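Local coordinates for protein iron transport multicopper oxidase FET3 (Saccharomyces cerevisiae, PDB 1ZPU) that oxidises ferrous to ferric iron with four copper ions and molecular oxygen, supplying high-affinity iron uptake by the ferric permease, and also oxidises cuprous ions, at residues A163-Q168 with I465-L470. Sequence-based numbering, arbitrary orientation.
Sequences AEPIPQ and IEWHLL. With CU1 (copper (I) ion), chain B; MAN (alpha-D-mannopyranose), chain H.
Glu164 and His468 illustrate how a second-shell carboxylate can steer a metal ligand from a different domain. His468 binds the type 1 copper through ND1 at 2.1 Å, and the other nitrogen of the ring, NE2, donates a hydrogen bond to Glu164 OE2. The carboxylate arrives at the edge of the imidazole, its plane turned 34° from that of the ring, and the N-H...OE2 angle of 147° makes the bond noticeably bent. Gripped by copper on one nitrogen and by the carboxylate on the other, the ring is fixed in its rotation, while Ile465 CG2 sits 3.7 Å above the centre of one face.

The copper site, completed by His392 and Cys463, belongs to the third cupredoxin domain of this multicopper oxidase. Its ligand-bearing helix 466-470 follows strand 457-463, whereas the loop 163-168 comes from the second domain, so the contact is an interdomain seam beside the metal.

Pro165, the next residue of the loop, meets Trp467, the residue before His468, in a CH-pi contact. Pro165 CG stands 3.3 Å from the centroid of the six-membered ring of Trp467, nearly along the ring normal. Trp467 carries its own CG anti to its carbonyl carbon (chi1 -48°), which sends the indole out from the helix with one face turned to the proline; Glu164 CB approaches Trp467 CD1 obliquely at 4.0 Å. The indole NE1 and Pro165 O are both hydrogen-bonded to the hydroxyl of Tyr143, and Phe154 and Phe198 pack edge-to-face with the ring. Were Trp467 an alanine, Pro165 would probably lose its aromatic platform and Tyr143 its indole partner, opening a gap between loop and helix.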
loop_
_atom_site.group_PDB
_atom_site.type_symbol
_atom_site.label_atom_id
_atom_site.label_comp_id
_atom_site.label_asym_id
_atom_site.label_seq_id
_atom_site.Cartn_x
_atom_site.Cartn_y
_atom_site.Cartn_z
ATOM N N ALA A 163 15.550 5.456 -12.931
ATOM C CA ALA A 163 15.859 4.119 -12.431
ATOM C C ALA A 163 15.750 4.077 -10.916
ATOM O O ALA A 163 16.392 4.854 -10.208
ATOM C CB ALA A 163 17.237 3.680 -12.880
ATOM N N GLU A 164 14.912 3.175 -10.436
ATOM C CA GLU A 164 14.700 2.946 -9.017
ATOM C C GLU A 164 15.864 2.160 -8.440
ATOM O O GLU A 164 16.326 1.211 -9.082
ATOM C CB GLU A 164 13.424 2.121 -8.882
ATOM C CG GLU A 164 13.182 1.318 -10.163
ATOM C CD GLU A 164 11.807 1.559 -10.683
ATOM O OE1 GLU A 164 11.270 0.736 -11.474
ATOM O OE2 GLU A 164 11.249 2.587 -10.258
ATOM N N PRO A 165 16.331 2.530 -7.226
ATOM C CA PRO A 165 17.461 1.853 -6.577
ATOM C C PRO A 165 17.203 0.376 -6.318
ATOM O O PRO A 165 16.125 -0.003 -5.908
ATOM C CB PRO A 165 17.613 2.593 -5.248
ATOM C CG PRO A 165 16.381 3.332 -5.067
ATOM C CD PRO A 165 15.807 3.628 -6.400
ATOM N N ILE A 166 18.220 -0.437 -6.547
ATOM C CA ILE A 166 18.108 -1.883 -6.471
ATOM C C ILE A 166 18.409 -2.393 -5.067
ATOM O O ILE A 166 19.448 -2.051 -4.502
ATOM C CB ILE A 166 19.026 -2.511 -7.529
ATOM C CG1 ILE A 166 18.479 -2.151 -8.911
ATOM C CG2 ILE A 166 19.103 -4.020 -7.378
ATOM C CD1 ILE A 166 19.535 -1.841 -9.898
ATOM N N PRO A 167 17.488 -3.204 -4.498
ATOM C CA PRO A 167 17.604 -3.741 -3.134
ATOM C C PRO A 167 18.674 -4.823 -3.046
ATOM O O PRO A 167 19.136 -5.303 -4.073
ATOM C CB PRO A 167 16.225 -4.339 -2.872
ATOM C CG PRO A 167 15.615 -4.552 -4.173
ATOM C CD PRO A 167 16.268 -3.664 -5.180
ATOM N N GLN A 168 19.070 -5.207 -1.836
ATOM C CA GLN A 168 20.184 -6.122 -1.683
ATOM C C GLN A 168 19.767 -7.549 -1.428
ATOM O O GLN A 168 20.530 -8.464 -1.719
ATOM C CB GLN A 168 21.142 -5.629 -0.607
ATOM C CG GLN A 168 22.157 -4.593 -1.120
ATOM C CD GLN A 168 21.487 -3.336 -1.667
ATOM O OE1 GLN A 168 21.072 -2.459 -0.915
ATOM N NE2 GLN A 168 21.363 -3.262 -2.984
ATOM N N ILE A 465 4.644 1.753 -4.764
ATOM C CA ILE A 465 6.080 1.641 -4.844
ATOM C C ILE A 465 6.630 2.948 -4.337
ATOM O O ILE A 465 6.432 3.993 -4.950
ATOM C CB ILE A 465 6.573 1.408 -6.278
ATOM C CG1 ILE A 465 6.275 -0.033 -6.727
ATOM C CG2 ILE A 465 8.088 1.727 -6.381
ATOM C CD1 ILE A 465 6.457 -0.267 -8.220
ATOM N N GLU A 466 7.325 2.883 -3.213
ATOM C CA GLU A 466 7.758 4.068 -2.503
ATOM C C GLU A 466 8.508 5.072 -3.370
ATOM O O GLU A 466 8.318 6.289 -3.239
ATOM C CB GLU A 466 8.579 3.638 -1.300
ATOM C CG GLU A 466 7.694 3.301 -0.100
ATOM C CD GLU A 466 7.129 4.565 0.574
ATOM O OE1 GLU A 466 7.939 5.309 1.199
ATOM O OE2 GLU A 466 5.890 4.804 0.470
ATOM N N TRP A 467 9.346 4.555 -4.266
ATOM C CA TRP A 467 10.094 5.397 -5.187
ATOM C C TRP A 467 9.168 6.177 -6.114
ATOM O O TRP A 467 9.405 7.349 -6.385
ATOM C CB TRP A 467 11.078 4.551 -5.987
ATOM C CG TRP A 467 11.893 3.621 -5.118
ATOM C CD1 TRP A 467 11.881 2.253 -5.145
ATOM C CD2 TRP A 467 12.838 3.998 -4.094
ATOM N NE1 TRP A 467 12.769 1.760 -4.208
ATOM C CE2 TRP A 467 13.359 2.806 -3.548
ATOM C CE3 TRP A 467 13.289 5.227 -3.596
ATOM C CZ2 TRP A 467 14.307 2.801 -2.528
ATOM C CZ3 TRP A 467 14.226 5.230 -2.578
ATOM C CH2 TRP A 467 14.728 4.018 -2.051
ATOM N N HIS A 468 8.101 5.535 -6.578
ATOM C CA HIS A 468 7.194 6.171 -7.506
ATOM C C HIS A 468 6.296 7.205 -6.813
ATOM O O HIS A 468 5.926 8.235 -7.409
ATOM C CB HIS A 468 6.387 5.126 -8.274
ATOM C CG HIS A 468 7.234 4.189 -9.085
ATOM N ND1 HIS A 468 6.732 3.037 -9.660
ATOM C CD2 HIS A 468 8.549 4.219 -9.400
ATOM C CE1 HIS A 468 7.699 2.409 -10.299
ATOM N NE2 HIS A 468 8.810 3.102 -10.154
ATOM N N LEU A 469 5.952 6.930 -5.555
ATOM C CA LEU A 469 5.227 7.890 -4.742
ATOM C C LEU A 469 6.098 9.124 -4.483
ATOM O O LEU A 469 5.604 10.248 -4.494
ATOM C CB LEU A 469 4.792 7.246 -3.441
ATOM C CG LEU A 469 3.930 8.067 -2.483
ATOM C CD1 LEU A 469 2.582 8.500 -3.107
ATOM C CD2 LEU A 469 3.741 7.262 -1.192
ATOM N N LEU A 470 7.397 8.907 -4.276
ATOM C CA LEU A 470 8.365 10.006 -4.170
ATOM C C LEU A 470 8.451 10.807 -5.450
ATOM O O LEU A 470 8.657 12.028 -5.402
ATOM C CB LEU A 470 9.755 9.496 -3.795
ATOM C CG LEU A 470 9.967 9.360 -2.292
ATOM C CD1 LEU A 470 11.069 8.352 -1.990
ATOM C CD2 LEU A 470 10.267 10.722 -1.660
HETATM CU CU CU1 B . 4.700 2.577 -9.709
HETATM C C1 MAN H . 25.453 -11.343 -0.931
HETATM C C2 MAN H . 24.060 -11.850 -1.283
HETATM C C3 MAN H . 23.340 -10.890 -2.219
HETATM C C4 MAN H . 23.420 -9.471 -1.674
HETATM C C5 MAN H . 24.861 -9.073 -1.440
HETATM C C6 MAN H . 24.911 -7.687 -0.827
HETATM O O2 MAN H . 23.302 -11.946 -0.108
HETATM O O3 MAN H . 21.981 -11.252 -2.335
HETATM O O4 MAN H . 22.833 -8.577 -2.579
HETATM O O5 MAN H . 25.430 -9.986 -0.528
HETATM O O6 MAN H . 26.253 -7.423 -0.488
#